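Local coordinates for Tle cognate immunity protein 4 C-terminal domain-containing protein (Pseudomonas aeruginosa PAO1, PDB 4R1D) that binds the lipase effector Tle4 as its cognate immunity protein and so probably protects its own cell from this toxin of the H2 type VI secretion system, at residues D40-L45 with P103-Y108; A22-G27 with F164-T169; I16-D21 with D289-S294; S221-E226 with W243-K248. One frame throughout, in Å; residues are numbered along the deposited sequence.

Contact 1. Residues D40-L45 with P103-Y108; sequences DKPTEL and PTWHVY
Pro42 lies over one face of the Trp105 indole, its CG 3.6 Å from the centroid of the six-membered ring and only 6° off the ring normal, a clear CH-pi contact. CD of Pro42 follows at 3.6 Å from Trp105 CZ3. In Trp105, chi1 of -165° puts CG anti to the backbone N, and chi2 turns the ring so that a face meets Pro42. On the opposite face the backbone N of Val107 stands 4.2 Å above the plane, near the rim. Segment 40-45 holds the start of helix 42-58, with Lys41 as N-cap and proline in the first turn, where the lack of an N-H costs no helical bond. Lys41 N donates to the anti lone pair of Glu44 OE1 at 2.7 Å and 175°: the N3 side chain caps the N-cap N-H, one of the two bonds of a capping box. Leu45 turns inward and its methyl ends meet those of Val107, although their exact spacing is doubtful; branched aliphatic groups suit this seam between helix and strand. Asp40 forms a salt bridge with Arg48, while Leu45 also rests on Leu38 and Tyr98 of the adjacent strands.

Contact 2. Residues A22-G27 with F164-T169; sequences AVINAG and FGVGVT
Asn25 O accepts the backbone N-H of Gly167 at 2.8 Å with an almost straight angle of 170°, and Gly167 O in turn receives Asn25 N at 2.9 Å. This is one hydrogen-bonded pair of an antiparallel ladder between strands 23-30 and 162-169, in which Val23 with Thr169 and Gly27 with Gly165 are joined by the same reciprocal pair of hydrogen bonds. Between them Ile24 with Val168 and Ala26 with Val166 are non-hydrogen-bonded pairs, where CA-H groups lean on carbonyls, as in Val168 CA to Val23 O at 3.3 Å. The strand segments are near antiparallel (165°), and five successive pairs keep register without a bulge.

The two faces differ in character. Ile24, Ala26, Val166 and Val168 make an apolar surface; Ile24 CG2, anti to the backbone N, crosses Val166 CG1 at 3.6 Å, and Ala26 CB reaches Val166 CG2. Phe11 and Leu18, from strands 7-11 and 14-18 of another sheet, cover this side; beta-branched residues suit it, with the smaller Ala26 paired to Val166. The other face carries Val23, Asn25 and Thr169 among Gly27, Gly165 and Gly167, which add no side chain to it. Asn25 there packs on Ala66 of the other chain, presumably Tle4, placing this face at the interface. Thr169 OG1 rests 3.4 Å from Val23 CB.

Contact 3. Residues I16-D21 with D289-S294; sequences IDLPPD and DTIVDS
Ile291, in helix 281-292, opens the contact by spreading its branches over strand 14-18. Its CG2, anti to the backbone N, meets Ile16 CD1 at 3.5 Å, and its CD1 comes 4.0 Å from Leu18 CD2. Both side-chain pairs cross obliquely, and the branching of isoleucine lets one residue reach both Ile16 and Leu18, which stand on either side of Asp17 in sequence. Ile291 O is also the anchor for what follows: it accepts both the backbone N of Ser294, at 3.0 Å, and the hydroxyl OG of Ser294, at 2.7 Å.

Asp293 comes next, and its OD1 bonds to His217 NE2. Ser294 then points its side chain toward the strand. Its OG, held between the backbone N and the carbonyl carbon (chi1 82°), donates to Ile291 O and accepts Asp17 N at 2.7 Å and 171°. One small hydroxyl thus joins the backbones of the two segments, and a serine is short enough to do so in a buried place. Asp17 packs its OD2 3.6 Å from Ser294 CB, while its carboxylate is held by Thr8, Lys3 and Arg296, which would tend to keep it ionised.

Around this contact, strand 14-18 runs between strands 7-11 and 296-297; Ile16 leans on Phe11, Phe178 and Phe180, and Ile291 also touches Phe178, so helix 281-292 packs on strand 176-183 as well.

Contact 4. Residues S221-E226 with W243-K248; sequences SLPGEE and WEVQGK
Trp243 spreads its indole beneath Gly224, whose CA stands 3.5 Å above the ring plane, displaced toward the rim and 3.9 Å from Trp243 NE1. Glycine fits here because a CB would point straight into the ring. Two other side chains come to the edge, near the ring plane: Leu222 CD1 at 4.2 Å from Trp243 CH2, and Glu226 CB at 4.0 Å from Trp243 CD1. In Trp243, chi1 of -178° sets CG anti to the backbone N, and chi2 of 91° turns the ring so that a face lies under Gly224. Beside it Val245 CG2 packs 3.7 Å from Gly224 CA, and Val245 crosses the Pro223 ring at about a right angle.

Strands 225-233 and 236-245 form a beta hairpin, and Glu225 and Glu244 are a hydrogen-bonded pair of it, with Glu225 N to Glu244 O and Glu244 N to Glu225 O both at 3.0 Å. Pro223 centres an inverse gamma turn closed by Gly224 N to Leu222 O at 2.8 Å, and a water links Pro223 O to Gln246 N.

The polar ends are answered from outside: Trp243 NE1 donates to His217 O, Glu226 binds Arg213, His217 and Trp288, and Glu244 binds Arg194 and Asn256. Two buried carboxylates so surrounded by donors and cations are probably ionised, and the contact combines apolar packing with matched charge.

How the contacts relate
Contact 3 joins the outermost segments along the chain, strand 14-18 and helix 281-292, with the other three contacts between them in sequence. Contact 2 lies about 12 Å from it between centres and touches it where Leu18 CD1 meets Ile24 CD1 and Val168 CG2. Contact 4 is about 17 Å from contact 3 between centres, and Val292 packs on Trp243. Contacts 1, 2 and 4 lie on strands linked in succession by antiparallel pairing. Contact 2 joins strands of the N-terminal and C-terminal domains directly, while contact 3 ties the chain's ends; contact 1 stays in the first domain and contact 4 in the second, about 38 Å apart between centres, on opposite sides of the chain's centre.

Contact 1. Residues D40-L45 with P103-Y108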
loop_
_atom_site.group_PDB
_atom_site.type_symbol
_atom_site.label_atom_id
_atom_site.label_comp_id
_atom_site.label_asym_id
_atom_site.label_seq_id
_atom_site.Cartn_x
_atom_site.Cartn_y
_atom_site.Cartn_z
ATOM N N ASP B 40 14.996 6.389 25.325
ATOM C CA ASP B 40 16.239 5.845 25.864
ATOM C C ASP B 40 16.985 6.763 26.810
ATOM O O ASP B 40 17.181 7.945 26.524
ATOM C CB ASP B 40 17.200 5.482 24.731
ATOM C CG ASP B 40 16.697 4.336 23.883
ATOM O OD1 ASP B 40 15.479 4.260 23.640
ATOM O OD2 ASP B 40 17.533 3.511 23.464
ATOM N N LYS B 41 17.420 6.197 27.931
ATOM C CA LYS B 41 18.462 6.806 28.739
ATOM C C LYS B 41 19.794 6.494 28.059
ATOM O O LYS B 41 19.877 5.565 27.252
ATOM C CB LYS B 41 18.423 6.245 30.165
ATOM C CG LYS B 41 17.152 6.603 30.937
ATOM C CD LYS B 41 17.031 5.821 32.244
ATOM C CE LYS B 41 16.572 4.387 32.001
ATOM N NZ LYS B 41 16.456 3.604 33.266
ATOM N N PRO B 42 20.838 7.272 28.368
ATOM C CA PRO B 42 22.124 7.147 27.674
ATOM C C PRO B 42 22.698 5.731 27.663
ATOM O O PRO B 42 23.200 5.308 26.619
ATOM C CB PRO B 42 23.033 8.093 28.459
ATOM C CG PRO B 42 22.109 9.122 28.997
ATOM C CD PRO B 42 20.844 8.385 29.333
ATOM N N THR B 43 22.634 5.011 28.782
ATOM C CA THR B 43 23.157 3.644 28.807
ATOM C C THR B 43 22.320 2.734 27.910
ATOM O O THR B 43 22.847 1.845 27.239
ATOM C CB THR B 43 23.212 3.061 30.234
ATOM O OG1 THR B 43 21.883 2.782 30.699
ATOM C CG2 THR B 43 23.898 4.036 31.177
ATOM N N GLU B 44 21.013 2.962 27.904
ATOM C CA GLU B 44 20.110 2.223 27.033
ATOM C C GLU B 44 20.415 2.493 25.558
ATOM O O GLU B 44 20.428 1.562 24.745
ATOM C CB GLU B 44 18.654 2.566 27.346
ATOM C CG GLU B 44 18.193 2.133 28.728
ATOM C CD GLU B 44 16.792 2.620 29.056
ATOM O OE1 GLU B 44 16.480 3.792 28.752
ATOM O OE2 GLU B 44 15.999 1.831 29.616
ATOM N N LEU B 45 20.664 3.757 25.219
ATOM C CA LEU B 45 20.995 4.121 23.839
ATOM C C LEU B 45 22.278 3.434 23.381
ATOM O O LEU B 45 22.337 2.891 22.282
ATOM C CB LEU B 45 21.147 5.631 23.670
ATOM C CG LEU B 45 21.460 6.006 22.214
ATOM C CD1 LEU B 45 20.227 5.806 21.328
ATOM C CD2 LEU B 45 22.000 7.423 22.069
ATOM N N PRO B 103 21.654 21.557 25.488
ATOM C CA PRO B 103 22.460 20.879 26.508
ATOM C C PRO B 103 21.701 19.815 27.293
ATOM O O PRO B 103 22.336 18.981 27.943
ATOM C CB PRO B 103 22.871 22.025 27.447
ATOM C CG PRO B 103 21.788 23.030 27.302
ATOM C CD PRO B 103 21.383 22.962 25.840
ATOM N N THR B 104 20.372 19.847 27.259
ATOM C CA THR B 104 19.605 18.779 27.879
ATOM C C THR B 104 19.554 17.576 26.943
ATOM O O THR B 104 19.142 17.680 25.792
ATOM C CB THR B 104 18.168 19.206 28.243
ATOM O OG1 THR B 104 18.206 20.181 29.292
ATOM C CG2 THR B 104 17.378 18.008 28.737
ATOM N N TRP B 105 19.969 16.435 27.462
ATOM C CA TRP B 105 20.079 15.212 26.683
ATOM C C TRP B 105 18.716 14.625 26.326
ATOM O O TRP B 105 17.883 14.389 27.200
ATOM C CB TRP B 105 20.887 14.203 27.496
ATOM C CG TRP B 105 21.403 13.028 26.742
ATOM C CD1 TRP B 105 22.613 12.919 26.120
ATOM C CD2 TRP B 105 20.739 11.781 26.552
ATOM N NE1 TRP B 105 22.743 11.677 25.550
ATOM C CE2 TRP B 105 21.603 10.959 25.801
ATOM C CE3 TRP B 105 19.495 11.278 26.943
ATOM C CZ2 TRP B 105 21.265 9.664 25.434
ATOM C CZ3 TRP B 105 19.160 9.992 26.577
ATOM C CH2 TRP B 105 20.042 9.197 25.833
ATOM N N HIS B 106 18.493 14.409 25.032
ATOM C CA HIS B 106 17.385 13.593 24.545
ATOM C C HIS B 106 17.937 12.855 23.343
ATOM O O HIS B 106 18.767 13.399 22.613
ATOM C CB HIS B 106 16.200 14.443 24.081
ATOM C CG HIS B 106 15.644 15.342 25.139
ATOM N ND1 HIS B 106 14.945 14.867 26.228
ATOM C CD2 HIS B 106 15.677 16.689 25.270
ATOM C CE1 HIS B 106 14.573 15.883 26.987
ATOM N NE2 HIS B 106 15.008 17.000 26.429
ATOM N N VAL B 107 17.464 11.640 23.127
ATOM C CA VAL B 107 17.979 10.810 22.042
ATOM C C VAL B 107 17.020 10.715 20.862
ATOM O O VAL B 107 15.813 10.668 21.053
ATOM C CB VAL B 107 18.275 9.396 22.552
ATOM C CG1 VAL B 107 17.863 8.366 21.532
ATOM C CG2 VAL B 107 19.732 9.268 22.849
ATOM N N TYR B 108 17.572 10.689 19.649
ATOM C CA TYR B 108 16.773 10.559 18.434
ATOM C C TYR B 108 17.388 9.564 17.472
ATOM O O TYR B 108 18.613 9.443 17.397
ATOM C CB TYR B 108 16.644 11.916 17.733
ATOM C CG TYR B 108 16.073 12.972 18.637
ATOM C CD1 TYR B 108 14.725 13.309 18.585
ATOM C CD2 TYR B 108 16.879 13.605 19.580
ATOM C CE1 TYR B 108 14.202 14.265 19.427
ATOM C CE2 TYR B 108 16.367 14.544 20.424
ATOM C CZ TYR B 108 15.035 14.879 20.348
ATOM O OH TYR B 108 14.547 15.838 21.205
#

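Contact 2. Residues A22-G27 with F164-T169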
loop_
_atom_site.group_PDB
_atom_site.type_symbol
_atom_site.label_atom_id
_atom_site.label_comp_id
_atom_site.label_asym_id
_atom_site.label_seq_id
_atom_site.Cartn_x
_atom_site.Cartn_y
_atom_site.Cartn_z
ATOM N N ALA B 22 -6.990 18.082 23.666
ATOM C CA ALA B 22 -6.661 17.504 22.359
ATOM C C ALA B 22 -5.642 16.383 22.529
ATOM O O ALA B 22 -4.683 16.519 23.294
ATOM C CB ALA B 22 -6.117 18.577 21.429
ATOM N N VAL B 23 -5.864 15.277 21.820
ATOM C CA VAL B 23 -4.943 14.147 21.817
ATOM C C VAL B 23 -4.116 14.239 20.538
ATOM O O VAL B 23 -4.665 14.154 19.437
ATOM C CB VAL B 23 -5.704 12.811 21.832
ATOM C CG1 VAL B 23 -4.730 11.637 21.837
ATOM C CG2 VAL B 23 -6.651 12.753 23.034
ATOM N N ILE B 24 -2.807 14.398 20.697
ATOM C CA ILE B 24 -1.912 14.804 19.606
ATOM C C ILE B 24 -0.855 13.739 19.311
ATOM O O ILE B 24 -0.188 13.243 20.216
ATOM C CB ILE B 24 -1.186 16.120 19.972
ATOM C CG1 ILE B 24 -2.202 17.224 20.273
ATOM C CG2 ILE B 24 -0.223 16.553 18.865
ATOM C CD1 ILE B 24 -1.607 18.414 21.027
ATOM N N ASN B 25 -0.714 13.386 18.037
ATOM C CA ASN B 25 0.349 12.504 17.587
ATOM C C ASN B 25 1.109 13.199 16.460
ATOM O O ASN B 25 0.503 13.615 15.480
ATOM C CB ASN B 25 -0.232 11.184 17.079
ATOM C CG ASN B 25 -0.669 10.278 18.205
ATOM O OD1 ASN B 25 0.142 9.547 18.765
ATOM N ND2 ASN B 25 -1.951 10.339 18.561
ATOM N N ALA B 26 2.423 13.328 16.612
ATOM C CA ALA B 26 3.229 14.085 15.660
ATOM C C ALA B 26 4.382 13.275 15.096
ATOM O O ALA B 26 4.946 12.406 15.768
ATOM C CB ALA B 26 3.760 15.347 16.296
ATOM N N GLY B 27 4.749 13.606 13.865
ATOM C CA GLY B 27 5.922 13.045 13.230
ATOM C C GLY B 27 6.692 14.134 12.508
ATOM O O GLY B 27 6.090 15.082 11.987
ATOM N N PHE B 164 6.622 18.039 8.604
ATOM C CA PHE B 164 5.948 17.428 9.740
ATOM C C PHE B 164 4.523 17.044 9.394
ATOM O O PHE B 164 3.943 17.517 8.414
ATOM C CB PHE B 164 5.979 18.339 10.984
ATOM C CG PHE B 164 5.132 19.590 10.871
ATOM C CD1 PHE B 164 3.758 19.545 11.046
ATOM C CD2 PHE B 164 5.723 20.816 10.611
ATOM C CE1 PHE B 164 2.983 20.705 10.946
ATOM C CE2 PHE B 164 4.965 21.982 10.526
ATOM C CZ PHE B 164 3.598 21.931 10.696
ATOM N N GLY B 165 3.959 16.169 10.208
ATOM C CA GLY B 165 2.548 15.884 10.132
ATOM C C GLY B 165 2.071 15.647 11.547
ATOM O O GLY B 165 2.705 14.908 12.301
ATOM N N VAL B 166 0.954 16.279 11.890
ATOM C CA VAL B 166 0.397 16.204 13.226
ATOM C C VAL B 166 -1.053 15.821 13.093
ATOM O O VAL B 166 -1.758 16.356 12.249
ATOM C CB VAL B 166 0.496 17.567 13.962
ATOM C CG1 VAL B 166 -0.097 17.452 15.353
ATOM C CG2 VAL B 166 1.942 18.025 14.027
ATOM N N GLY B 167 -1.485 14.867 13.910
ATOM C CA GLY B 167 -2.860 14.406 13.904
ATOM C C GLY B 167 -3.470 14.613 15.278
ATOM O O GLY B 167 -2.810 14.384 16.284
ATOM N N VAL B 168 -4.728 15.051 15.305
ATOM C CA VAL B 168 -5.348 15.482 16.550
ATOM C C VAL B 168 -6.760 14.952 16.654
ATOM O O VAL B 168 -7.538 15.064 15.702
ATOM C CB VAL B 168 -5.412 17.028 16.608
ATOM C CG1 VAL B 168 -5.861 17.499 17.986
ATOM C CG2 VAL B 168 -4.054 17.617 16.273
ATOM N N THR B 169 -7.099 14.384 17.809
ATOM C CA THR B 169 -8.492 14.048 18.087
ATOM C C THR B 169 -9.015 14.816 19.291
ATOM O O THR B 169 -8.239 15.366 20.089
ATOM C CB THR B 169 -8.731 12.522 18.265
ATOM O OG1 THR B 169 -8.065 12.046 19.438
ATOM C CG2 THR B 169 -8.216 11.750 17.030
#

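Contact 3. Residues I16-D21 with D289-S294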
loop_
_atom_site.group_PDB
_atom_site.type_symbol
_atom_site.label_atom_id
_atom_site.label_comp_id
_atom_site.label_asym_id
_atom_site.label_seq_id
_atom_site.Cartn_x
_atom_site.Cartn_y
_atom_site.Cartn_z
ATOM N N ILE B 16 0.545 26.648 16.330
ATOM C CA ILE B 16 -0.885 26.451 16.181
ATOM C C ILE B 16 -1.478 26.262 17.571
ATOM O O ILE B 16 -0.816 25.724 18.454
ATOM C CB ILE B 16 -1.200 25.210 15.308
ATOM C CG1 ILE B 16 -2.674 25.204 14.900
ATOM C CG2 ILE B 16 -0.820 23.915 16.038
ATOM C CD1 ILE B 16 -3.033 24.084 13.906
ATOM N N ASP B 17 -2.717 26.709 17.769
ATOM C CA ASP B 17 -3.388 26.539 19.055
ATOM C C ASP B 17 -4.402 25.401 19.019
ATOM O O ASP B 17 -5.151 25.274 18.059
ATOM C CB ASP B 17 -4.099 27.837 19.464
ATOM C CG ASP B 17 -3.158 29.043 19.503
ATOM O OD1 ASP B 17 -1.925 28.868 19.559
ATOM O OD2 ASP B 17 -3.663 30.182 19.479
ATOM N N LEU B 18 -4.407 24.567 20.058
ATOM C CA LEU B 18 -5.344 23.464 20.171
ATOM C C LEU B 18 -5.961 23.461 21.561
ATOM O O LEU B 18 -5.349 23.958 22.505
ATOM C CB LEU B 18 -4.627 22.135 19.920
ATOM C CG LEU B 18 -4.008 22.018 18.528
ATOM C CD1 LEU B 18 -3.079 20.806 18.425
ATOM C CD2 LEU B 18 -5.119 21.962 17.488
ATOM N N PRO B 19 -7.173 22.901 21.686
ATOM C CA PRO B 19 -7.868 22.776 22.975
ATOM C C PRO B 19 -7.020 21.972 23.951
ATOM O O PRO B 19 -6.213 21.142 23.529
ATOM C CB PRO B 19 -9.138 21.987 22.633
ATOM C CG PRO B 19 -9.267 22.028 21.146
ATOM C CD PRO B 19 -7.916 22.284 20.575
ATOM N N PRO B 20 -7.209 22.194 25.260
ATOM C CA PRO B 20 -6.316 21.551 26.226
ATOM C C PRO B 20 -6.447 20.026 26.270
ATOM O O PRO B 20 -5.483 19.353 26.632
ATOM C CB PRO B 20 -6.739 22.181 27.562
ATOM C CG PRO B 20 -8.176 22.546 27.354
ATOM C CD PRO B 20 -8.272 22.978 25.911
ATOM N N ASP B 21 -7.611 19.492 25.912
ATOM C CA ASP B 21 -7.825 18.049 25.968
ATOM C C ASP B 21 -7.526 17.344 24.632
ATOM O O ASP B 21 -7.765 16.152 24.493
ATOM C CB ASP B 21 -9.249 17.726 26.431
ATOM C CG ASP B 21 -10.313 18.318 25.522
ATOM O OD1 ASP B 21 -10.040 19.361 24.891
ATOM O OD2 ASP B 21 -11.430 17.753 25.444
ATOM N N ASP B 289 -12.456 27.009 12.087
ATOM C CA ASP B 289 -11.945 28.369 11.960
ATOM C C ASP B 289 -11.014 28.747 13.099
ATOM O O ASP B 289 -9.985 29.390 12.887
ATOM C CB ASP B 289 -13.082 29.390 11.883
ATOM C CG ASP B 289 -13.771 29.397 10.536
ATOM O OD1 ASP B 289 -13.095 29.115 9.530
ATOM O OD2 ASP B 289 -14.985 29.686 10.486
ATOM N N THR B 290 -11.379 28.354 14.310
ATOM C CA THR B 290 -10.581 28.726 15.475
ATOM C C THR B 290 -9.171 28.129 15.387
ATOM O O THR B 290 -8.173 28.819 15.613
ATOM C CB THR B 290 -11.295 28.323 16.782
ATOM O OG1 THR B 290 -12.600 28.924 16.804
ATOM C CG2 THR B 290 -10.497 28.785 18.004
ATOM N N ILE B 291 -9.088 26.851 15.031
ATOM C CA ILE B 291 -7.784 26.219 14.849
ATOM C C ILE B 291 -6.990 26.804 13.681
ATOM O O ILE B 291 -5.827 27.168 13.828
ATOM C CB ILE B 291 -7.908 24.697 14.661
ATOM C CG1 ILE B 291 -8.393 24.035 15.948
ATOM C CG2 ILE B 291 -6.560 24.109 14.287
ATOM C CD1 ILE B 291 -8.649 22.549 15.802
ATOM N N VAL B 292 -7.611 26.872 12.508
ATOM C CA VAL B 292 -6.897 27.320 11.314
ATOM C C VAL B 292 -6.421 28.764 11.474
ATOM O O VAL B 292 -5.306 29.101 11.119
ATOM C CB VAL B 292 -7.776 27.154 10.051
ATOM C CG1 VAL B 292 -7.203 27.926 8.867
ATOM C CG2 VAL B 292 -7.931 25.653 9.720
ATOM N N ASP B 293 -7.262 29.608 12.049
ATOM C CA ASP B 293 -6.894 31.008 12.218
ATOM C C ASP B 293 -5.745 31.202 13.217
ATOM O O ASP B 293 -5.194 32.292 13.314
ATOM C CB ASP B 293 -8.109 31.842 12.620
ATOM C CG ASP B 293 -9.059 32.084 11.464
ATOM O OD1 ASP B 293 -8.614 32.084 10.293
ATOM O OD2 ASP B 293 -10.263 32.278 11.730
ATOM N N SER B 294 -5.377 30.144 13.941
ATOM C CA SER B 294 -4.267 30.212 14.887
ATOM C C SER B 294 -2.924 29.812 14.269
ATOM O O SER B 294 -1.891 29.878 14.929
ATOM C CB SER B 294 -4.552 29.350 16.125
ATOM O OG SER B 294 -4.246 27.983 15.896
#

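Contact 4. Residues S221-E226 with W243-K248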
loop_
_atom_site.group_PDB
_atom_site.type_symbol
_atom_site.label_atom_id
_atom_site.label_comp_id
_atom_site.label_asym_id
_atom_site.label_seq_id
_atom_site.Cartn_x
_atom_site.Cartn_y
_atom_site.Cartn_z
ATOM N N SER B 221 -0.341 36.426 6.849
ATOM C CA SER B 221 0.257 36.513 5.529
ATOM C C SER B 221 0.301 35.164 4.796
ATOM O O SER B 221 0.913 35.064 3.740
ATOM C CB SER B 221 1.649 37.121 5.612
ATOM O OG SER B 221 2.488 36.334 6.424
ATOM N N LEU B 222 -0.361 34.148 5.354
ATOM C CA LEU B 222 -0.453 32.836 4.696
ATOM C C LEU B 222 -1.640 32.825 3.735
ATOM O O LEU B 222 -2.793 32.885 4.162
ATOM C CB LEU B 222 -0.630 31.716 5.726
ATOM C CG LEU B 222 0.441 31.549 6.804
ATOM C CD1 LEU B 222 0.018 30.500 7.832
ATOM C CD2 LEU B 222 1.787 31.183 6.187
ATOM N N PRO B 223 -1.358 32.753 2.432
ATOM C CA PRO B 223 -2.405 32.807 1.404
ATOM C C PRO B 223 -3.153 31.484 1.252
ATOM O O PRO B 223 -3.094 30.883 0.191
ATOM C CB PRO B 223 -1.617 33.127 0.130
ATOM C CG PRO B 223 -0.271 32.582 0.373
ATOM C CD PRO B 223 -0.007 32.726 1.851
ATOM N N GLY B 224 -3.864 31.057 2.291
ATOM C CA GLY B 224 -4.568 29.784 2.232
ATOM C C GLY B 224 -5.871 29.828 1.449
ATOM O O GLY B 224 -6.503 30.876 1.336
ATOM N N GLU B 225 -6.265 28.684 0.894
ATOM C CA GLU B 225 -7.577 28.539 0.281
ATOM C C GLU B 225 -8.224 27.298 0.871
ATOM O O GLU B 225 -7.524 26.390 1.303
ATOM C CB GLU B 225 -7.457 28.444 -1.241
ATOM C CG GLU B 225 -6.825 29.703 -1.843
ATOM C CD GLU B 225 -6.981 29.805 -3.356
ATOM O OE1 GLU B 225 -7.062 28.755 -4.028
ATOM O OE2 GLU B 225 -7.021 30.948 -3.866
ATOM N N GLU B 226 -9.547 27.263 0.912
ATOM C CA GLU B 226 -10.227 26.159 1.579
ATOM C C GLU B 226 -11.426 25.654 0.798
ATOM O O GLU B 226 -12.001 26.365 -0.017
ATOM C CB GLU B 226 -10.671 26.577 2.983
ATOM C CG GLU B 226 -11.840 27.528 2.977
ATOM C CD GLU B 226 -12.181 28.050 4.362
ATOM O OE1 GLU B 226 -11.647 27.519 5.364
ATOM O OE2 GLU B 226 -12.982 29.002 4.435
ATOM N N TRP B 243 -7.739 22.777 3.719
ATOM C CA TRP B 243 -7.122 24.104 3.669
ATOM C C TRP B 243 -5.677 23.923 3.227
ATOM O O TRP B 243 -4.998 23.026 3.705
ATOM C CB TRP B 243 -7.164 24.724 5.069
ATOM C CG TRP B 243 -6.609 26.134 5.210
ATOM C CD1 TRP B 243 -7.310 27.303 5.087
ATOM C CD2 TRP B 243 -5.266 26.509 5.571
ATOM N NE1 TRP B 243 -6.483 28.377 5.332
ATOM C CE2 TRP B 243 -5.225 27.921 5.622
ATOM C CE3 TRP B 243 -4.092 25.790 5.842
ATOM C CZ2 TRP B 243 -4.061 28.631 5.940
ATOM C CZ3 TRP B 243 -2.926 26.498 6.152
ATOM C CH2 TRP B 243 -2.922 27.909 6.203
ATOM N N GLU B 244 -5.214 24.772 2.313
ATOM C CA GLU B 244 -3.873 24.630 1.809
ATOM C C GLU B 244 -3.263 25.953 1.382
ATOM O O GLU B 244 -3.950 26.845 0.868
ATOM C CB GLU B 244 -3.860 23.656 0.621
ATOM C CG GLU B 244 -2.459 23.322 0.120
ATOM C CD GLU B 244 -2.461 22.152 -0.850
ATOM O OE1 GLU B 244 -3.370 21.304 -0.756
ATOM O OE2 GLU B 244 -1.548 22.083 -1.705
ATOM N N VAL B 245 -1.970 26.062 1.654
ATOM C CA VAL B 245 -1.112 27.080 1.084
ATOM C C VAL B 245 -0.177 26.330 0.149
ATOM O O VAL B 245 0.559 25.440 0.579
ATOM C CB VAL B 245 -0.280 27.769 2.175
ATOM C CG1 VAL B 245 0.822 28.634 1.541
ATOM C CG2 VAL B 245 -1.186 28.580 3.101
ATOM N N GLN B 246 -0.208 26.672 -1.134
ATOM C CA GLN B 246 0.546 25.908 -2.136
ATOM C C GLN B 246 2.034 25.754 -1.809
ATOM O O GLN B 246 2.605 24.664 -1.963
ATOM C CB GLN B 246 0.351 26.490 -3.545
ATOM C CG GLN B 246 0.989 25.647 -4.654
ATOM C CD GLN B 246 0.399 25.939 -6.025
ATOM O OE1 GLN B 246 -0.408 26.857 -6.183
ATOM N NE2 GLN B 246 0.799 25.157 -7.025
ATOM N N GLY B 247 2.656 26.832 -1.343
ATOM C CA GLY B 247 4.070 26.808 -1.011
ATOM C C GLY B 247 4.948 27.452 -2.070
ATOM O O GLY B 247 4.527 27.633 -3.212
ATOM N N LYS B 248 6.169 27.804 -1.678
ATOM C CA LYS B 248 7.162 28.371 -2.584
ATOM C C LYS B 248 8.372 27.468 -2.545
ATOM O O LYS B 248 8.637 26.833 -1.533
ATOM C CB LYS B 248 7.587 29.765 -2.117
ATOM C CG LYS B 248 6.456 30.748 -1.886
ATOM C CD LYS B 248 5.845 31.221 -3.192
ATOM C CE LYS B 248 4.899 32.391 -2.955
ATOM N NZ LYS B 248 4.139 32.745 -4.187
HETATM O O HOH W 1 -1.331 29.536 -1.703
#